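Glutathione S-transferase (Sphingobium chungbukense, PDB 6M1T) binds glutathione and, as a beta-class glutathione S-transferase, probably conjugates it to electrophilic compounds in detoxification. Local coordinates at residues L3-G8 against A13-L18; D41-V46 against G50-L55; I69-A74 against S96-L101; E144-A147 against V153-I156. One frame throughout, in Å; residues are numbered along the deposited sequence. Where two conformers were deposited one is given.

How the interactions relate
The four contacts follow one another along the chain, from the thioredoxin-like N-terminal domain into the helical C-terminal domain. Interactions 1 and 2, centres about 13 Å apart, share the mixed sheet, in which strands 2-5 and 54-56 are neighbours, and interaction 2 carries part of the glutathione site. Interaction 3 joins helix 66-75 of the first domain to helix 89-108; Pro-14 of interaction 1 packs on its Ile-69 and Ile-73. Interaction 4 lies wholly in the second domain, its centre about 10 Å from that of interaction 3 and about 27 Å from that of interaction 2, which it does not touch. Packing thus runs continuously from the sheet beside the ligand across the domain interface.

Interaction 1 (L3-G8 against A13-L18); sequences LFISPG and APHIAL
Strand 3-5 and helix 13-18 run at 140° to each other with their axes 9.3 Å apart at closest approach, and the nearest alpha carbons are those of Leu-3 and His-15. Leu-3 fills the space between them. Its CG stands anti to the backbone N (chi1 -177°), which carries both methyl groups toward the helix. CD2 reaches the helix backbone itself, 3.4 Å from His-15 N, and also meets Leu-18 CD1 at 4.0 Å. The other branch, CD1, lies 3.9 Å from Pro-14 CB, with the leucine side chain and the proline ring crossing at about a right angle. A branched leucine suits this place because its two methyls serve two neighbours at once. An alanine at Leu-3 would lose both branches and is likely to leave a gap facing Pro-14 and Leu-18, weakening the hold of helix on sheet. Ile-5 continues the apolar surface two residues along the strand: its CD1 comes obliquely to the imidazole of His-15, 4.3 Å from ND1. That ring is not left to apolar company, for ND1 is hydrogen-bonded to Glu-198 and NE2 to Arg-19, so both nitrogens of a buried histidine are satisfied and the rotation of the ring is fixed. Pro-14 has its other neighbours on helix 66-75, where it packs on Asn-66, Ile-69 and Ile-73. The strand, the helix and the following strand 26-31 make up the opening beta-alpha-beta unit of the thioredoxin-like glutathione S-transferase domain.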
loop_
_atom_site.group_PDB
_atom_site.type_symbol
_atom_site.label_atom_id
_atom_site.label_comp_id
_atom_site.label_asym_id
_atom_site.label_seq_id
_atom_site.Cartn_x
_atom_site.Cartn_y
_atom_site.Cartn_z
ATOM N N LEU A 3 -9.780 2.110 18.327
ATOM C CA LEU A 3 -8.865 1.315 17.499
ATOM C C LEU A 3 -9.061 -0.184 17.778
ATOM O O LEU A 3 -8.974 -0.582 18.935
ATOM C CB LEU A 3 -7.426 1.724 17.824
ATOM C CG LEU A 3 -6.405 1.006 16.966
ATOM C CD1 LEU A 3 -6.469 1.464 15.497
ATOM C CD2 LEU A 3 -5.010 1.204 17.557
ATOM N N PHE A 4 -9.287 -0.969 16.717
ATOM C CA PHE A 4 -9.456 -2.430 16.767
ATOM C C PHE A 4 -8.115 -3.067 16.504
ATOM O O PHE A 4 -7.512 -2.742 15.471
ATOM C CB PHE A 4 -10.532 -2.909 15.785
ATOM C CG PHE A 4 -11.891 -2.400 16.173
ATOM C CD1 PHE A 4 -12.286 -1.112 15.851
ATOM C CD2 PHE A 4 -12.739 -3.185 16.934
ATOM C CE1 PHE A 4 -13.530 -0.640 16.239
ATOM C CE2 PHE A 4 -13.983 -2.714 17.312
ATOM C CZ PHE A 4 -14.377 -1.440 16.969
ATOM N N ILE A 5 -7.671 -3.866 17.467
ATOM C CA ILE A 5 -6.324 -4.462 17.495
ATOM C C ILE A 5 -6.378 -5.977 17.659
ATOM O O ILE A 5 -7.355 -6.525 18.172
ATOM C CB ILE A 5 -5.464 -3.830 18.608
ATOM C CG1 ILE A 5 -5.930 -4.168 20.022
ATOM C CG2 ILE A 5 -5.371 -2.336 18.391
ATOM C CD1 ILE A 5 -4.819 -3.961 21.062
ATOM N N SER A 6 -5.233 -6.575 17.349
ATOM C CA SER A 6 -4.820 -7.911 17.831
ATOM C C SER A 6 -3.371 -7.777 18.318
ATOM O O SER A 6 -2.522 -7.264 17.602
ATOM C CB SER A 6 -4.994 -8.918 16.717
ATOM O OG SER A 6 -4.627 -10.198 17.200
ATOM N N PRO A 7 -3.040 -8.161 19.568
ATOM C CA PRO A 7 -1.712 -7.851 20.120
ATOM C C PRO A 7 -0.580 -8.310 19.215
ATOM O O PRO A 7 -0.554 -9.471 18.796
ATOM C CB PRO A 7 -1.666 -8.591 21.456
ATOM C CG PRO A 7 -3.118 -8.694 21.825
ATOM C CD PRO A 7 -3.868 -8.916 20.517
ATOM N N GLY A 8 0.343 -7.404 18.944
ATOM C CA GLY A 8 1.564 -7.722 18.192
ATOM C C GLY A 8 1.347 -7.666 16.686
ATOM O O GLY A 8 2.376 -7.739 15.940
ATOM N N ALA A 13 0.899 -0.482 15.161
ATOM C CA ALA A 13 1.440 0.764 14.595
ATOM C C ALA A 13 0.532 1.950 14.931
ATOM O O ALA A 13 0.985 2.910 15.593
ATOM C CB ALA A 13 1.712 0.640 13.116
ATOM N N PRO A 14 -0.770 1.915 14.571
ATOM C CA PRO A 14 -1.668 2.986 14.969
ATOM C C PRO A 14 -1.840 3.070 16.497
ATOM O O PRO A 14 -2.074 4.191 16.999
ATOM C CB PRO A 14 -2.976 2.729 14.191
ATOM C CG PRO A 14 -2.860 1.307 13.766
ATOM C CD PRO A 14 -1.380 0.993 13.608
ATOM N N HIS A 15 -1.733 1.950 17.214
ATOM C CA HIS A 15 -1.733 1.969 18.711
ATOM C C HIS A 15 -0.620 2.914 19.198
ATOM O O HIS A 15 -0.901 3.833 20.017
ATOM C CB HIS A 15 -1.572 0.543 19.265
ATOM C CG HIS A 15 -1.867 0.402 20.722
ATOM N ND1 HIS A 15 -1.874 -0.832 21.358
ATOM C CD2 HIS A 15 -2.234 1.308 21.645
ATOM C CE1 HIS A 15 -2.141 -0.653 22.653
ATOM N NE2 HIS A 15 -2.417 0.648 22.841
ATOM N N ILE A 16 0.604 2.690 18.759
ATOM C CA ILE A 16 1.763 3.564 19.130
ATOM C C ILE A 16 1.481 5.024 18.704
ATOM O O ILE A 16 1.718 5.937 19.492
ATOM C CB ILE A 16 3.063 3.012 18.542
ATOM C CG1 ILE A 16 3.442 1.709 19.235
ATOM C CG2 ILE A 16 4.173 4.061 18.612
ATOM C CD1 ILE A 16 4.454 0.857 18.521
ATOM N N ALA A 17 0.991 5.247 17.489
ATOM C CA ALA A 17 0.747 6.592 16.913
ATOM C C ALA A 17 -0.246 7.388 17.770
ATOM O O ALA A 17 -0.044 8.597 17.971
ATOM C CB ALA A 17 0.287 6.470 15.458
ATOM N N LEU A 18 -1.350 6.781 18.185
ATOM C CA LEU A 18 -2.337 7.449 19.057
ATOM C C LEU A 18 -1.682 7.831 20.393
ATOM O O LEU A 18 -2.059 8.908 20.923
ATOM C CB LEU A 18 -3.545 6.528 19.261
ATOM C CG LEU A 18 -4.425 6.392 18.022
ATOM C CD1 LEU A 18 -5.319 5.179 18.137
ATOM C CD2 LEU A 18 -5.242 7.643 17.800
#

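Interaction 2 (D41-V46 against G50-L55); sequences DDFLTV and GKVPAL. With GSH (glutathione), chain C.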
loop_
_atom_site.group_PDB
_atom_site.type_symbol
_atom_site.label_atom_id
_atom_site.label_comp_id
_atom_site.label_asym_id
_atom_site.label_seq_id
_atom_site.Cartn_x
_atom_site.Cartn_y
_atom_site.Cartn_z
ATOM N N ASP A 41 -19.369 -8.234 19.855
ATOM C CA ASP A 41 -19.833 -7.665 18.564
ATOM C C ASP A 41 -19.195 -8.477 17.427
ATOM O O ASP A 41 -18.055 -8.932 17.600
ATOM C CB ASP A 41 -19.469 -6.182 18.451
ATOM C CG ASP A 41 -20.063 -5.327 19.554
ATOM O OD1 ASP A 41 -19.475 -5.278 20.646
ATOM O OD2 ASP A 41 -21.121 -4.738 19.316
ATOM N N ASP A 42 -19.903 -8.664 16.311
ATOM C CA ASP A 42 -19.333 -9.265 15.073
ATOM C C ASP A 42 -18.413 -8.209 14.450
ATOM O O ASP A 42 -18.909 -7.131 14.059
ATOM C CB ASP A 42 -20.436 -9.712 14.107
ATOM C CG ASP A 42 -19.958 -10.283 12.777
ATOM O OD1 ASP A 42 -18.731 -10.477 12.593
ATOM O OD2 ASP A 42 -20.833 -10.534 11.911
ATOM N N PHE A 43 -17.120 -8.476 14.393
ATOM C CA PHE A 43 -16.126 -7.493 13.882
ATOM C C PHE A 43 -16.385 -7.193 12.401
ATOM O O PHE A 43 -15.976 -6.116 11.959
ATOM C CB PHE A 43 -14.701 -8.028 13.998
ATOM C CG PHE A 43 -13.651 -7.034 13.572
ATOM C CD1 PHE A 43 -13.676 -5.736 14.057
ATOM C CD2 PHE A 43 -12.632 -7.407 12.699
ATOM C CE1 PHE A 43 -12.672 -4.839 13.712
ATOM C CE2 PHE A 43 -11.669 -6.491 12.298
ATOM C CZ PHE A 43 -11.688 -5.213 12.827
ATOM N N LEU A 44 -17.004 -8.117 11.642
ATOM C CA LEU A 44 -17.265 -7.917 10.179
ATOM C C LEU A 44 -18.233 -6.756 9.967
ATOM O O LEU A 44 -18.237 -6.227 8.856
ATOM C CB LEU A 44 -17.819 -9.184 9.514
ATOM C CG LEU A 44 -16.936 -10.430 9.578
ATOM C CD1 LEU A 44 -17.540 -11.579 8.790
ATOM C CD2 LEU A 44 -15.516 -10.139 9.094
ATOM N N THR A 45 -19.001 -6.373 10.993
ATOM C CA THR A 45 -19.834 -5.144 11.012
ATOM C C THR A 45 -18.972 -3.885 10.950
ATOM O O THR A 45 -19.474 -2.889 10.453
ATOM C CB THR A 45 -20.687 -5.046 12.285
ATOM O OG1 THR A 45 -21.449 -6.251 12.264
ATOM C CG2 THR A 45 -21.549 -3.805 12.313
ATOM N N VAL A 46 -17.734 -3.934 11.462
ATOM C CA VAL A 46 -16.823 -2.765 11.573
ATOM C C VAL A 46 -15.909 -2.772 10.356
ATOM O O VAL A 46 -15.800 -1.729 9.693
ATOM C CB VAL A 46 -16.053 -2.834 12.908
ATOM C CG1 VAL A 46 -15.051 -1.695 13.062
ATOM C CG2 VAL A 46 -17.011 -2.873 14.095
ATOM N N GLY A 50 -12.556 -8.295 7.870
ATOM C CA GLY A 50 -12.189 -9.005 9.107
ATOM C C GLY A 50 -10.767 -8.672 9.571
ATOM O O GLY A 50 -10.269 -9.347 10.473
ATOM N N LYS A 51 -10.105 -7.685 8.999
ATOM C CA LYS A 51 -8.668 -7.449 9.328
ATOM C C LYS A 51 -8.505 -6.268 10.298
ATOM O O LYS A 51 -9.315 -5.304 10.295
ATOM C CB LYS A 51 -7.868 -7.201 8.058
ATOM C CG LYS A 51 -7.822 -8.370 7.085
ATOM C CD LYS A 51 -7.226 -7.974 5.771
ATOM C CE LYS A 51 -6.986 -9.157 4.872
ATOM N NZ LYS A 51 -5.657 -9.706 5.163
ATOM N N VAL A 52 -7.413 -6.320 11.070
ATOM C CA VAL A 52 -6.986 -5.188 11.941
ATOM C C VAL A 52 -5.791 -4.552 11.250
ATOM O O VAL A 52 -5.075 -5.238 10.537
ATOM C CB VAL A 52 -6.694 -5.624 13.386
ATOM C CG1 VAL A 52 -7.987 -5.984 14.098
ATOM C CG2 VAL A 52 -5.640 -6.735 13.514
ATOM N N PRO A 53 -5.543 -3.237 11.413
ATOM C CA PRO A 53 -6.385 -2.365 12.249
ATOM C C PRO A 53 -7.667 -1.876 11.566
ATOM O O PRO A 53 -7.701 -1.810 10.347
ATOM C CB PRO A 53 -5.511 -1.119 12.487
ATOM C CG PRO A 53 -4.623 -1.080 11.243
ATOM C CD PRO A 53 -4.381 -2.523 10.843
ATOM N N ALA A 54 -8.603 -1.410 12.373
ATOM C CA ALA A 54 -9.721 -0.551 11.930
ATOM C C ALA A 54 -9.852 0.559 12.969
ATOM O O ALA A 54 -9.607 0.291 14.169
ATOM C CB ALA A 54 -10.984 -1.336 11.798
ATOM N N LEU A 55 -10.113 1.772 12.513
ATOM C CA LEU A 55 -10.251 2.951 13.382
ATOM C C LEU A 55 -11.643 3.548 13.231
ATOM O O LEU A 55 -11.936 3.997 12.115
ATOM C CB LEU A 55 -9.203 3.983 13.009
ATOM C CG LEU A 55 -9.267 5.226 13.892
ATOM C CD1 LEU A 55 -8.816 4.895 15.314
ATOM C CD2 LEU A 55 -8.371 6.306 13.331
HETATM N N1 GSH C . -3.581 -3.953 3.998
HETATM C CA1 GSH C . -4.034 -3.980 5.400
HETATM C C1 GSH C . -3.488 -2.758 6.151
HETATM O O11 GSH C . -2.455 -2.255 5.693
HETATM O O12 GSH C . -4.141 -2.370 7.179
HETATM C CB1 GSH C . -3.538 -5.287 6.025
HETATM C CG1 GSH C . -4.179 -5.635 7.341
HETATM C CD1 GSH C . -3.771 -7.047 7.757
HETATM O OE1 GSH C . -3.364 -7.894 6.952
HETATM N N2 GSH C . -3.936 -7.330 9.042
HETATM C CA2 GSH C . -3.696 -8.617 9.662
HETATM C C2 GSH C . -4.991 -9.362 9.937
HETATM O O2 GSH C . -5.928 -8.781 10.486
HETATM C CB2 GSH C . -2.882 -8.479 10.947
HETATM S SG2 GSH C . -1.139 -8.038 10.667
HETATM N N3 GSH C . -5.060 -10.601 9.485
HETATM C CA3 GSH C . -6.209 -11.445 9.702
HETATM C C3 GSH C . -6.767 -12.031 8.402
HETATM O O31 GSH C . -6.336 -11.571 7.325
HETATM O O32 GSH C . -7.643 -12.916 8.506
#
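Phe-43 and Leu-44 reach from a short 3-10 turn to the loop 50-53 that binds glutathione. The phenylalanine has CG anti to the backbone N (chi1 -176°), sending the ring at the facing loop. Its CD2 comes up to the carbonyl of Gly-50, CE2 lies 3.3 Å from Lys-51 O at the ring edge, and CZ ends 4.1 Å from Ala-54 CB, with Val-52 CG1 at a similar distance. Leu-44 places CD2 3.5 Å from Gly-50 CA; there is little room beside this methyl for a CB, and the phi of 82° also suits glycine. Asp-42 OD1 braces the turn by accepting from Leu-44 N, an Asx turn. In the thioredoxin-like fold of glutathione S-transferases, the loop ending in a cis-proline, here Pro-53, pairs with the backbone of the tripeptide. Val-52 does this twice: its N donates to GSH O2 at 2.9 Å and its O accepts from GSH N2, nearly straight (171°). Lys-51 follows the ligand: CB lies 3.5 Å from GSH O2, CG and CE pass close to O31, CD is equally near O31 and OE1, and the bend at chi4 brings NZ 2.9 Å from O31 of the glycine carboxylate, with a weak bond to OE1, the gamma-glutamyl carbonyl oxygen. A methionine in place of Lys-51 would probably leave that carboxylate without this positive partner. Asn-66 N and Glu-65 of the same chain, and Glu-104 of the second subunit, also bond to the ligand.

Interaction 3 (I69-A74 against S96-L101); sequences ILLYIA and SRLSFL
Leu-98 of helix 89-108 points its branched end at Leu-70 and Leu-71 of helix 66-75. This is a helix-to-helix contact where the thioredoxin-like domain of a glutathione S-transferase packs against its all-helical C-terminal domain. The two methyls of Leu-98 are shared out between the two partners. CD1 meets Leu-71 CD2 at 3.6 Å, the side chains crossing at a slant, while CD2 faces Leu-70 CD1 at 4.3 Å. Leu-98 and Leu-70 both direct their CB toward the opposing helix. Leu-71 starts out along the flank of its helix, and its torsions, chi1 -110° and chi2 -17°, lie away from the usual staggered values; with these torsions CD2 ends beside Leu-98 CD1. Leucine suits all three places, since its terminal fork can bridge helices whose nearest alpha carbons, those of Leu-70 and Leu-98, remain 8.8 Å apart. These two segments bury only 113 Å² between them, but neighbours complete the packing: Leu-71 also packs on Leu-94 and Ile-95, Leu-70 on Val-153, and Leu-98 on Tyr-157. Another side of helix 89-108 turns to the second subunit, where Ser-96 OG is hydrogen-bonded to Thr-64 O of that subunit. The same serine oxygen takes an in-plane bond from the guanidinium of its own neighbour, Arg-97 NH1 standing 3.1 Å from Ser-96 OG.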
loop_
_atom_site.group_PDB
_atom_site.type_symbol
_atom_site.label_atom_id
_atom_site.label_comp_id
_atom_site.label_asym_id
_atom_site.label_seq_id
_atom_site.Cartn_x
_atom_site.Cartn_y
_atom_site.Cartn_z
ATOM N N ILE A 69 -4.967 5.153 8.076
ATOM C CA ILE A 69 -5.193 5.299 9.536
ATOM C C ILE A 69 -4.055 6.110 10.119
ATOM O O ILE A 69 -4.337 7.024 10.865
ATOM C CB ILE A 69 -5.356 3.920 10.210
ATOM C CG1 ILE A 69 -6.674 3.301 9.746
ATOM C CG2 ILE A 69 -5.283 4.046 11.728
ATOM C CD1 ILE A 69 -6.879 1.850 10.099
ATOM N N LEU A 70 -2.835 5.749 9.776
ATOM C CA LEU A 70 -1.618 6.360 10.337
ATOM C C LEU A 70 -1.565 7.833 9.931
ATOM O O LEU A 70 -1.309 8.693 10.810
ATOM C CB LEU A 70 -0.406 5.568 9.864
ATOM C CG LEU A 70 -0.191 4.214 10.581
ATOM C CD1 LEU A 70 0.895 3.438 9.868
ATOM C CD2 LEU A 70 0.144 4.421 12.053
ATOM N N LEU A 71 -1.827 8.137 8.668
ATOM C CA LEU A 71 -1.872 9.567 8.224
ATOM C C LEU A 71 -2.964 10.336 8.971
ATOM O O LEU A 71 -2.683 11.465 9.405
ATOM C CB LEU A 71 -2.120 9.667 6.719
ATOM C CG LEU A 71 -0.987 10.148 5.813
ATOM C CD1 LEU A 71 0.157 10.865 6.517
ATOM C CD2 LEU A 71 -0.462 8.975 5.002
ATOM N N TYR A 72 -4.179 9.779 9.072
ATOM C CA TYR A 72 -5.302 10.371 9.814
ATOM C C TYR A 72 -4.808 10.757 11.212
ATOM O O TYR A 72 -5.060 11.908 11.714
ATOM C CB TYR A 72 -6.514 9.431 9.885
ATOM C CG TYR A 72 -7.637 10.050 10.657
ATOM C CD1 TYR A 72 -8.516 10.944 10.054
ATOM C CD2 TYR A 72 -7.757 9.841 12.020
ATOM C CE1 TYR A 72 -9.510 11.573 10.787
ATOM C CE2 TYR A 72 -8.734 10.465 12.764
ATOM C CZ TYR A 72 -9.629 11.309 12.140
ATOM O OH TYR A 72 -10.582 11.912 12.889
ATOM N N ILE A 73 -4.249 9.772 11.924
ATOM C CA ILE A 73 -3.829 9.960 13.340
ATOM C C ILE A 73 -2.776 11.085 13.405
ATOM O O ILE A 73 -2.940 11.956 14.265
ATOM C CB ILE A 73 -3.274 8.657 13.947
ATOM C CG1 ILE A 73 -4.414 7.646 14.136
ATOM C CG2 ILE A 73 -2.502 8.940 15.231
ATOM C CD1 ILE A 73 -3.950 6.213 14.212
ATOM N N ALA A 74 -1.750 11.049 12.550
ATOM C CA ALA A 74 -0.669 12.084 12.505
ATOM C C ALA A 74 -1.275 13.471 12.304
ATOM O O ALA A 74 -0.918 14.415 13.075
ATOM C CB ALA A 74 0.340 11.786 11.426
ATOM N N SER A 96 4.767 7.101 0.115
ATOM C CA SER A 96 5.610 6.120 -0.617
ATOM C C SER A 96 6.112 5.073 0.368
ATOM O O SER A 96 5.923 3.834 0.142
ATOM C CB SER A 96 6.768 6.803 -1.340
ATOM O OG SER A 96 7.560 5.868 -2.045
ATOM N N ARG A 97 6.708 5.528 1.469
ATOM C CA ARG A 97 7.248 4.576 2.456
ATOM C C ARG A 97 6.078 3.760 3.047
ATOM O O ARG A 97 6.279 2.559 3.271
ATOM C CB ARG A 97 8.133 5.282 3.496
ATOM C CG ARG A 97 9.532 5.692 3.014
ATOM C CD ARG A 97 10.345 4.659 2.231
ATOM N NE ARG A 97 9.921 4.620 0.827
ATOM C CZ ARG A 97 10.116 3.623 -0.054
ATOM N NH1 ARG A 97 9.626 3.763 -1.264
ATOM N NH2 ARG A 97 10.796 2.524 0.234
ATOM N N LEU A 98 4.935 4.377 3.353
ATOM C CA LEU A 98 3.807 3.605 3.959
ATOM C C LEU A 98 3.305 2.563 2.949
ATOM O O LEU A 98 2.970 1.425 3.403
ATOM C CB LEU A 98 2.697 4.546 4.423
ATOM C CG LEU A 98 3.101 5.568 5.508
ATOM C CD1 LEU A 98 1.936 6.478 5.793
ATOM C CD2 LEU A 98 3.597 4.855 6.780
ATOM N N SER A 99 3.238 2.909 1.653
ATOM C CA SER A 99 2.756 1.986 0.578
ATOM C C SER A 99 3.768 0.845 0.434
ATOM O O SER A 99 3.348 -0.324 0.325
ATOM C CB SER A 99 2.408 2.684 -0.777
ATOM O OG SER A 99 2.421 1.501 -1.590
ATOM N N PHE A 100 5.075 1.121 0.513
ATOM C CA PHE A 100 6.091 0.062 0.425
ATOM C C PHE A 100 5.955 -0.906 1.618
ATOM O O PHE A 100 6.038 -2.157 1.446
ATOM C CB PHE A 100 7.506 0.643 0.400
ATOM C CG PHE A 100 8.540 -0.415 0.534
ATOM C CD1 PHE A 100 8.990 -1.123 -0.565
ATOM C CD2 PHE A 100 9.101 -0.673 1.773
ATOM C CE1 PHE A 100 9.974 -2.098 -0.434
ATOM C CE2 PHE A 100 10.064 -1.658 1.909
ATOM C CZ PHE A 100 10.519 -2.359 0.809
ATOM N N LEU A 101 5.774 -0.368 2.827
ATOM C CA LEU A 101 5.679 -1.228 4.027
ATOM C C LEU A 101 4.424 -2.138 3.941
ATOM O O LEU A 101 4.561 -3.308 4.230
ATOM C CB LEU A 101 5.643 -0.325 5.256
ATOM C CG LEU A 101 6.972 0.388 5.541
ATOM C CD1 LEU A 101 6.816 1.346 6.714
ATOM C CD2 LEU A 101 8.044 -0.612 5.811
#

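Interaction 4 (E144-A147 against V153-I156); sequences EHYA and VADI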
loop_
_atom_site.group_PDB
_atom_site.type_symbol
_atom_site.label_atom_id
_atom_site.label_comp_id
_atom_site.label_asym_id
_atom_site.label_seq_id
_atom_site.Cartn_x
_atom_site.Cartn_y
_atom_site.Cartn_z
ATOM N N GLU A 144 18.855 8.571 10.358
ATOM C CA GLU A 144 18.289 8.151 11.670
ATOM C C GLU A 144 16.847 7.665 11.448
ATOM O O GLU A 144 16.489 6.618 12.007
ATOM C CB GLU A 144 18.364 9.283 12.701
ATOM C CG GLU A 144 18.655 8.769 14.107
ATOM C CD GLU A 144 18.660 9.814 15.208
ATOM O OE1 GLU A 144 19.550 9.737 16.090
ATOM O OE2 GLU A 144 17.768 10.694 15.192
ATOM N N HIS A 145 16.084 8.408 10.638
ATOM C CA HIS A 145 14.629 8.234 10.395
ATOM C C HIS A 145 14.383 7.653 8.994
ATOM O O HIS A 145 15.102 8.016 8.028
ATOM C CB HIS A 145 13.922 9.581 10.568
ATOM C CG HIS A 145 14.351 10.335 11.781
ATOM N ND1 HIS A 145 13.878 10.035 13.046
ATOM C CD2 HIS A 145 15.193 11.381 11.929
ATOM C CE1 HIS A 145 14.409 10.868 13.919
ATOM N NE2 HIS A 145 15.218 11.700 13.259
ATOM N N TYR A 146 13.346 6.826 8.870
ATOM C CA TYR A 146 13.012 6.095 7.626
ATOM C C TYR A 146 12.478 7.069 6.560
ATOM O O TYR A 146 12.771 6.839 5.389
ATOM C CB TYR A 146 12.051 4.951 7.978
ATOM C CG TYR A 146 11.735 4.029 6.833
ATOM C CD1 TYR A 146 12.746 3.452 6.069
ATOM C CD2 TYR A 146 10.426 3.698 6.549
ATOM C CE1 TYR A 146 12.454 2.644 4.979
ATOM C CE2 TYR A 146 10.120 2.853 5.498
ATOM C CZ TYR A 146 11.128 2.328 4.709
ATOM O OH TYR A 146 10.786 1.490 3.688
ATOM N N ALA A 147 11.717 8.107 6.937
ATOM C CA ALA A 147 11.126 9.123 6.021
ATOM C C ALA A 147 11.420 10.559 6.505
ATOM O O ALA A 147 11.004 10.942 7.645
ATOM C CB ALA A 147 9.632 8.898 5.882
ATOM N N VAL A 153 5.140 8.361 11.423
ATOM C CA VAL A 153 4.320 7.115 11.381
ATOM C C VAL A 153 5.023 6.049 10.531
ATOM O O VAL A 153 4.787 4.860 10.769
ATOM C CB VAL A 153 2.889 7.392 10.911
ATOM C CG1 VAL A 153 2.132 8.094 12.020
ATOM C CG2 VAL A 153 2.832 8.189 9.601
ATOM N N ALA A 154 5.915 6.421 9.612
ATOM C CA ALA A 154 6.629 5.425 8.785
ATOM C C ALA A 154 7.619 4.689 9.672
ATOM O O ALA A 154 7.768 3.479 9.494
ATOM C CB ALA A 154 7.299 6.070 7.590
ATOM N N ASP A 155 8.298 5.381 10.596
ATOM C CA ASP A 155 9.206 4.699 11.564
ATOM C C ASP A 155 8.342 3.782 12.461
ATOM O O ASP A 155 8.749 2.682 12.803
ATOM C CB ASP A 155 9.961 5.702 12.454
ATOM C CG ASP A 155 10.873 6.658 11.686
ATOM O OD1 ASP A 155 11.806 6.178 11.062
ATOM O OD2 ASP A 155 10.600 7.848 11.678
ATOM N N ILE A 156 7.202 4.271 12.917
ATOM C CA ILE A 156 6.336 3.453 13.811
ATOM C C ILE A 156 5.962 2.156 13.075
ATOM O O ILE A 156 6.055 1.082 13.622
ATOM C CB ILE A 156 5.099 4.231 14.258
ATOM C CG1 ILE A 156 5.449 5.443 15.146
ATOM C CG2 ILE A 156 4.189 3.225 14.977
ATOM C CD1 ILE A 156 4.240 6.334 15.450
HETATM O O HOH W 1 10.476 9.054 9.239
#
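The imidazole of His-145 and the carboxylate of Asp-155 meet with their planes 62° apart, Asp-155 OD2 lying at the ring edge, near its plane, and Glu-144 CB over one ring face toward the rim; Ala-154 O approaches the Tyr-146 ring obliquely. His-145 ND1 and Asp-155 OD2 are 4.2 Å apart, neighbours without a direct bond. Asp-155 spends its oxygens on the loop instead. OD1 uses its syn lone pair to accept from Tyr-146 N at 2.8 Å, nearly straight (171°). The first torsion places the carboxylate for this, setting CG beside the backbone N (chi1 -62°). OD1 is also held by Tyr-181 OH, and OD2 takes the backbone N of Ser-152, which leaves the buried carboxylate little freedom to turn. That last bond is consistent with the N-capping box known at the start of this helix in glutathione S-transferases, and aspartate suits it as a short acid that can tie loop to helix. A water 2.8 Å from Ala-147 N accepts from it and sits within bonding distance of Asp-155 OD2. Ala-154 CB packs 4.1 Å from Tyr-146 CD2 and 4.0 Å from Ala-147 CB, its small size admitting both. Within the helical C-terminal domain the Tyr-146 ring continues onto Arg-97, Phe-100 and Leu-101 of helix 89-108 and Leu-136 of helix 119-139, while Ile-156 turns to helix 12-21.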